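Local atomic coordinates of PadR family transcriptional regulator (Streptococcus pneumoniae, PDB entry 5ZQH), a protein that is a PadR-family regulator that probably binds operator DNA through a winged helix-turn-helix domain to control transcription. Residues E52-D60 / K71-R82. Numbering follows the deposited sequence.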
ATOM      1  N   GLU A  52     -14.620 -11.813   4.138  1.00 13.20           N
ATOM      2  CA  GLU A  52     -15.907 -12.426   4.520  1.00 13.42           C
ATOM      3  C   GLU A  52     -16.095 -12.450   6.044  1.00 13.48           C
ATOM      4  O   GLU A  52     -17.166 -12.096   6.549  1.00 13.47           O
ATOM      5  CB  GLU A  52     -16.058 -13.839   3.930  1.00 13.48           C
ATOM      6  CG  GLU A  52     -17.474 -14.409   4.044  1.00 13.58           C
ATOM      7  CD  GLU A  52     -17.608 -15.872   3.631  1.00 13.69           C
ATOM      8  OE1 GLU A  52     -16.586 -16.541   3.340  1.00 13.70           O
ATOM      9  OE2 GLU A  52     -18.762 -16.364   3.595  1.00 13.73           O
ATOM     10  N   LYS A  53     -15.045 -12.864   6.752  1.00 13.59           N
ATOM     11  CA  LYS A  53     -15.013 -12.901   8.219  1.00 13.72           C
ATOM     12  C   LYS A  53     -15.104 -11.487   8.823  1.00 13.73           C
ATOM     13  O   LYS A  53     -15.768 -11.289   9.848  1.00 13.76           O
ATOM     14  CB  LYS A  53     -13.775 -13.696   8.695  1.00 13.82           C
ATOM     15  CG  LYS A  53     -13.519 -13.745  10.198  1.00 13.92           C
ATOM     16  CD  LYS A  53     -12.341 -12.842  10.533  1.00 14.05           C
ATOM     17  CE  LYS A  53     -12.568 -12.023  11.791  1.00 14.13           C
ATOM     18  NZ  LYS A  53     -11.643 -10.853  11.813  1.00 14.14           N
ATOM     19  N   ASN A  54     -14.464 -10.516   8.164  1.00 13.72           N
ATOM     20  CA  ASN A  54     -14.585  -9.088   8.506  1.00 13.69           C
ATOM     21  C   ASN A  54     -15.970  -8.483   8.241  1.00 13.63           C
ATOM     22  O   ASN A  54     -16.223  -7.328   8.608  1.00 13.63           O
ATOM     23  CB  ASN A  54     -13.547  -8.260   7.733  1.00 13.75           C
ATOM     24  CG  ASN A  54     -12.145  -8.368   8.304  1.00 13.82           C
ATOM     25  OD1 ASN A  54     -11.926  -8.908   9.396  1.00 13.76           O
ATOM     26  ND2 ASN A  54     -11.175  -7.845   7.553  1.00 13.86           N
ATOM     27  N   GLN A  55     -16.846  -9.260   7.593  1.00 13.56           N
ATOM     28  CA  GLN A  55     -18.186  -8.832   7.157  1.00 13.53           C
ATOM     29  C   GLN A  55     -18.146  -7.657   6.160  1.00 13.37           C
ATOM     30  O   GLN A  55     -19.033  -6.807   6.154  1.00 13.28           O
ATOM     31  CB  GLN A  55     -19.116  -8.545   8.360  1.00 13.67           C
ATOM     32  CG  GLN A  55     -19.550  -9.777   9.151  1.00 13.85           C
ATOM     33  CD  GLN A  55     -20.257  -9.435  10.456  1.00 14.04           C
ATOM     34  OE1 GLN A  55     -21.108  -8.537  10.511  1.00 14.19           O
ATOM     35  NE2 GLN A  55     -19.914 -10.160  11.518  1.00 14.05           N
ATOM     36  N   TRP A  56     -17.106  -7.625   5.325  1.00 13.21           N
ATOM     37  CA  TRP A  56     -16.981  -6.638   4.248  1.00 13.08           C
ATOM     38  C   TRP A  56     -17.650  -7.171   2.986  1.00 13.12           C
ATOM     39  O   TRP A  56     -18.257  -6.419   2.223  1.00 12.99           O
ATOM     40  CB  TRP A  56     -15.508  -6.326   3.969  1.00 13.01           C
ATOM     41  CG  TRP A  56     -14.754  -5.618   5.085  1.00 12.96           C
ATOM     42  CD1 TRP A  56     -15.201  -5.340   6.353  1.00 12.93           C
ATOM     43  CD2 TRP A  56     -13.401  -5.143   5.030  1.00 12.89           C
ATOM     44  NE1 TRP A  56     -14.219  -4.711   7.078  1.00 12.88           N
ATOM     45  CE2 TRP A  56     -13.103  -4.577   6.294  1.00 12.89           C
ATOM     46  CE3 TRP A  56     -12.415  -5.130   4.033  1.00 12.86           C
ATOM     47  CZ2 TRP A  56     -11.853  -4.010   6.589  1.00 12.83           C
ATOM     48  CZ3 TRP A  56     -11.166  -4.562   4.327  1.00 12.85           C
ATOM     49  CH2 TRP A  56     -10.903  -4.007   5.594  1.00 12.85           C
ATOM     50  N   ILE A  57     -17.518  -8.479   2.771  1.00 13.29           N
ATOM     51  CA  ILE A  57     -18.182  -9.184   1.669  1.00 13.42           C
ATOM     52  C   ILE A  57     -18.983 -10.377   2.205  1.00 13.61           C
ATOM     53  O   ILE A  57     -18.787 -10.798   3.348  1.00 13.65           O
ATOM     54  CB  ILE A  57     -17.182  -9.635   0.566  1.00 13.33           C
ATOM     55  CG1 ILE A  57     -16.177 -10.664   1.112  1.00 13.26           C
ATOM     56  CG2 ILE A  57     -16.492  -8.428  -0.065  1.00 13.23           C
ATOM     57  CD1 ILE A  57     -15.360 -11.387   0.059  1.00 13.22           C
ATOM     58  N   ARG A  58     -19.885 -10.906   1.383  1.00 13.91           N
ATOM     59  CA  ARG A  58     -20.615 -12.122   1.727  1.00 14.17           C
ATOM     60  C   ARG A  58     -20.599 -13.140   0.596  1.00 14.32           C
ATOM     61  O   ARG A  58     -20.676 -12.771  -0.582  1.00 14.27           O
ATOM     62  CB  ARG A  58     -22.048 -11.814   2.190  1.00 14.43           C
ATOM     63  CG  ARG A  58     -22.996 -11.215   1.153  1.00 14.58           C
ATOM     64  CD  ARG A  58     -24.318 -10.827   1.798  1.00 14.87           C
ATOM     65  NE  ARG A  58     -25.097 -11.980   2.270  1.00 15.10           N
ATOM     66  CZ  ARG A  58     -26.339 -12.282   1.877  1.00 15.30           C
ATOM     67  NH1 ARG A  58     -26.984 -11.527   0.996  1.00 15.40           N
ATOM     68  NH2 ARG A  58     -26.950 -13.353   2.373  1.00 15.35           N
ATOM     69  N   GLY A  59     -20.488 -14.415   0.973  1.00 14.51           N
ATOM     70  CA  GLY A  59     -20.516 -15.533   0.030  1.00 14.68           C
ATOM     71  C   GLY A  59     -21.837 -16.271   0.074  1.00 14.88           C
ATOM     72  O   GLY A  59     -22.256 -16.740   1.133  1.00 14.89           O
ATOM     73  N   ASP A  60     -22.495 -16.354  -1.081  1.00 15.12           N
ATOM     74  CA  ASP A  60     -23.764 -17.078  -1.229  1.00 15.43           C
ATOM     75  C   ASP A  60     -23.701 -18.040  -2.414  1.00 15.63           C
ATOM     76  O   ASP A  60     -23.146 -17.706  -3.467  1.00 15.71           O
ATOM     77  CB  ASP A  60     -24.940 -16.103  -1.395  1.00 15.45           C
ATOM     78  CG  ASP A  60     -25.124 -15.187  -0.191  1.00 15.45           C
ATOM     79  OD1 ASP A  60     -25.528 -15.664   0.892  1.00 15.52           O
ATOM     80  OD2 ASP A  60     -24.868 -13.979  -0.329  1.00 15.50           O
ATOM     81  N   LYS A  71     -19.763 -20.258  -4.982  1.00 12.87           N
ATOM     82  CA  LYS A  71     -19.927 -19.265  -3.927  1.00 12.64           C
ATOM     83  C   LYS A  71     -19.597 -17.864  -4.452  1.00 12.48           C
ATOM     84  O   LYS A  71     -18.429 -17.490  -4.546  1.00 12.31           O
ATOM     85  CB  LYS A  71     -19.058 -19.616  -2.713  1.00 12.65           C
ATOM     86  CG  LYS A  71     -19.440 -18.863  -1.449  1.00 12.68           C
ATOM     87  CD  LYS A  71     -18.293 -18.806  -0.452  1.00 12.71           C
ATOM     88  CE  LYS A  71     -18.459 -19.818   0.666  1.00 12.72           C
ATOM     89  NZ  LYS A  71     -17.697 -19.362   1.861  1.00 12.77           N
ATOM     90  N   TYR A  72     -20.641 -17.103  -4.788  1.00 12.36           N
ATOM     91  CA  TYR A  72     -20.490 -15.740  -5.292  1.00 12.23           C
ATOM     92  C   TYR A  72     -20.311 -14.732  -4.160  1.00 12.09           C
ATOM     93  O   TYR A  72     -21.083 -14.713  -3.200  1.00 12.07           O
ATOM     94  CB  TYR A  72     -21.689 -15.346  -6.156  1.00 12.32           C
ATOM     95  CG  TYR A  72     -21.628 -15.842  -7.579  1.00 12.36           C
ATOM     96  CD1 TYR A  72     -22.138 -17.099  -7.924  1.00 12.43           C
ATOM     97  CD2 TYR A  72     -21.073 -15.053  -8.589  1.00 12.38           C
ATOM     98  CE1 TYR A  72     -22.102 -17.558  -9.235  1.00 12.46           C
ATOM     99  CE2 TYR A  72     -21.021 -15.504  -9.903  1.00 12.44           C
ATOM    100  CZ  TYR A  72     -21.541 -16.758 -10.219  1.00 12.46           C
ATOM    101  OH  TYR A  72     -21.493 -17.213 -11.518  1.00 12.58           O
ATOM    102  N   PHE A  73     -19.283 -13.900  -4.288  1.00 11.93           N
ATOM    103  CA  PHE A  73     -19.008 -12.846  -3.326  1.00 11.88           C
ATOM    104  C   PHE A  73     -19.588 -11.511  -3.790  1.00 11.86           C
ATOM    105  O   PHE A  73     -19.394 -11.104  -4.938  1.00 11.87           O
ATOM    106  CB  PHE A  73     -17.503 -12.720  -3.064  1.00 11.80           C
ATOM    107  CG  PHE A  73     -16.877 -13.963  -2.495  1.00 11.77           C
ATOM    108  CD1 PHE A  73     -17.060 -14.306  -1.146  1.00 11.74           C
ATOM    109  CD2 PHE A  73     -16.099 -14.800  -3.302  1.00 11.69           C
ATOM    110  CE1 PHE A  73     -16.485 -15.455  -0.620  1.00 11.68           C
ATOM    111  CE2 PHE A  73     -15.521 -15.951  -2.775  1.00 11.65           C
ATOM    112  CZ  PHE A  73     -15.713 -16.277  -1.436  1.00 11.64           C
ATOM    113  N   SER A  74     -20.321 -10.861  -2.888  1.00 11.85           N
ATOM    114  CA  SER A  74     -20.873  -9.513  -3.096  1.00 11.83           C
ATOM    115  C   SER A  74     -20.569  -8.636  -1.876  1.00 11.77           C
ATOM    116  O   SER A  74     -20.396  -9.154  -0.762  1.00 11.92           O
ATOM    117  CB  SER A  74     -22.379  -9.581  -3.339  1.00 11.81           C
ATOM    118  OG  SER A  74     -23.025 -10.247  -2.269  1.00 11.83           O
ATOM    119  N   LEU A  75     -20.508  -7.322  -2.085  1.00 11.57           N
ATOM    120  CA  LEU A  75     -20.186  -6.379  -1.010  1.00 11.43           C
ATOM    121  C   LEU A  75     -21.286  -6.223   0.044  1.00 11.32           C
ATOM    122  O   LEU A  75     -22.472  -6.152  -0.277  1.00 11.26           O
ATOM    123  CB  LEU A  75     -19.814  -5.002  -1.579  1.00 11.45           C
ATOM    124  CG  LEU A  75     -18.499  -4.776  -2.333  1.00 11.42           C
ATOM    125  CD1 LEU A  75     -18.438  -3.326  -2.770  1.00 11.38           C
ATOM    126  CD2 LEU A  75     -17.267  -5.118  -1.505  1.00 11.41           C
ATOM    127  N   MET A  76     -20.859  -6.195   1.307  1.00 11.23           N
ATOM    128  CA  MET A  76     -21.711  -5.851   2.444  1.00 11.12           C
ATOM    129  C   MET A  76     -21.712  -4.322   2.547  1.00 10.99           C
ATOM    130  O   MET A  76     -21.052  -3.645   1.748  1.00 10.99           O
ATOM    131  CB  MET A  76     -21.137  -6.455   3.727  1.00 11.18           C
ATOM    132  CG  MET A  76     -22.115  -7.211   4.610  1.00 11.25           C
ATOM    133  SD  MET A  76     -21.695  -8.964   4.662  1.00 11.37           S
ATOM    134  CE  MET A  76     -22.539  -9.500   6.151  1.00 11.36           C
ATOM    135  N   LYS A  77     -22.438  -3.784   3.531  1.00 10.81           N
ATOM    136  CA  LYS A  77     -22.476  -2.336   3.777  1.00 10.65           C
ATOM    137  C   LYS A  77     -21.084  -1.779   4.104  1.00 10.52           C
ATOM    138  O   LYS A  77     -20.685  -0.746   3.561  1.00 10.48           O
ATOM    139  CB  LYS A  77     -23.491  -1.986   4.875  1.00 10.65           C
ATOM    140  N   GLU A  78     -20.354  -2.481   4.970  1.00 10.38           N
ATOM    141  CA  GLU A  78     -18.980  -2.120   5.324  1.00 10.30           C
ATOM    142  C   GLU A  78     -17.991  -2.177   4.158  1.00 10.14           C
ATOM    143  O   GLU A  78     -17.114  -1.323   4.058  1.00 10.10           O
ATOM    144  CB  GLU A  78     -18.485  -2.971   6.494  1.00 10.40           C
ATOM    145  CG  GLU A  78     -18.359  -2.186   7.792  1.00 10.57           C
ATOM    146  CD  GLU A  78     -16.939  -1.709   8.042  1.00 10.64           C
ATOM    147  OE1 GLU A  78     -16.128  -2.537   8.513  1.00 10.72           O
ATOM    148  OE2 GLU A  78     -16.629  -0.518   7.778  1.00 10.66           O
ATOM    149  N   GLY A  79     -18.155  -3.166   3.281  1.00 10.01           N
ATOM    150  CA  GLY A  79     -17.278  -3.358   2.121  1.00  9.91           C
ATOM    151  C   GLY A  79     -17.313  -2.241   1.089  1.00  9.83           C
ATOM    152  O   GLY A  79     -16.267  -1.864   0.539  1.00  9.78           O
ATOM    153  N   GLU A  80     -18.512  -1.715   0.825  1.00  9.71           N
ATOM    154  CA  GLU A  80     -18.688  -0.626  -0.142  1.00  9.59           C
ATOM    155  C   GLU A  80     -18.216   0.740   0.398  1.00  9.51           C
ATOM    156  O   GLU A  80     -17.907   1.647  -0.382  1.00  9.47           O
ATOM    157  CB  GLU A  80     -20.115  -0.592  -0.725  1.00  9.61           C
ATOM    158  CG  GLU A  80     -21.247  -0.428   0.277  1.00  9.64           C
ATOM    159  CD  GLU A  80     -22.615  -0.593  -0.357  1.00  9.65           C
ATOM    160  OE1 GLU A  80     -23.070  -1.746  -0.513  1.00  9.66           O
ATOM    161  OE2 GLU A  80     -23.241   0.433  -0.693  1.00  9.66           O
ATOM    162  N   GLU A  81     -18.159   0.855   1.729  1.00  9.40           N
ATOM    163  CA  GLU A  81     -17.493   1.963   2.424  1.00  9.31           C
ATOM    164  C   GLU A  81     -15.970   1.849   2.336  1.00  9.23           C
ATOM    165  O   GLU A  81     -15.290   2.846   2.101  1.00  9.21           O
ATOM    166  CB  GLU A  81     -17.914   2.014   3.895  1.00  9.33           C
ATOM    167  CG  GLU A  81     -19.213   2.758   4.154  1.00  9.39           C
ATOM    168  CD  GLU A  81     -19.807   2.427   5.509  1.00  9.40           C
ATOM    169  OE1 GLU A  81     -20.202   1.261   5.720  1.00  9.42           O
ATOM    170  OE2 GLU A  81     -19.886   3.334   6.361  1.00  9.43           O
ATOM    171  N   ARG A  82     -15.454   0.630   2.524  1.00  9.12           N
ATOM    172  CA  ARG A  82     -14.015   0.348   2.472  1.00  9.05           C
ATOM    173  C   ARG A  82     -13.394   0.590   1.091  1.00  8.98           C
ATOM    174  O   ARG A  82     -12.210   0.929   0.995  1.00  9.04           O
ATOM    175  CB  ARG A  82     -13.717  -1.090   2.935  1.00  9.02           C
ATOM    176  CG  ARG A  82     -13.973  -1.377   4.412  1.00  9.04           C
ATOM    177  CD  ARG A  82     -12.922  -0.787   5.346  1.00  9.05           C
ATOM    178  NE  ARG A  82     -13.310  -0.953   6.751  1.00  9.09           N
ATOM    179  CZ  ARG A  82     -12.483  -0.877   7.796  1.00  9.07           C
ATOM    180  NH1 ARG A  82     -11.185  -0.647   7.626  1.00  9.05           N
ATOM    181  NH2 ARG A  82     -12.962  -1.050   9.021  1.00  9.03           N
TER
HETATM  182  O   HOH W   1     -23.227 -12.916  -2.481  1.00 15.47           O
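The two-stranded wing of the winged helix-turn-helix domain starts here, where strand 57-60 pairs with strand 71-75, and Trp56 meets the first turns of the helix that follows. Arg58 and Ser74 form an antiparallel hydrogen-bonded pair, Arg58 N to Ser74 O at 2.8 Å and Ser74 N to Arg58 O at 3.0 Å. Asp60 and Tyr72 repeat the pattern, and Met76 N donates to Trp56 O at 2.8 Å. On the face carrying Ser74, a water joins Ser74 OG, Tyr72 O and Asp60 OD2, while the Asp60 carboxylate lies over the Arg58 guanidinium as a purely electrostatic pair. The face carrying Phe73 turns toward helix 45-53, which precedes the wing in the PadR fold and is probably its DNA-recognition helix. Here Ile57 CD1 packs obliquely on Phe73 CD1 at 3.6 Å, and Leu51 and Leu48 of that helix touch Ile57 and Phe73 respectively. Gly59 lets the Lys71 chain run close over the backbone; CG anti to the backbone N (chi1 -164°) and a bend at chi3 bring Lys71 NZ to Glu52 OE1 in a salt bridge of 3.4 Å, whose hydrogen bond is weak. The same oxygen stands at the edge of the Phe73 ring. Beyond the sheet, Arg82 CG sits over the Trp56 six-membered ring in a CH-pi contact, 3.8 Å from its centroid, and the guanidinium lies over CZ2 with the planes 25° apart. Glu78 OE2 pairs with Arg82 NE at 3.5 Å, helping to hold the guanidinium there; Asn54 ND2 lies over the opposite face of the indole, and the Trp56 side chain also touches Leu14 of helix 3-19.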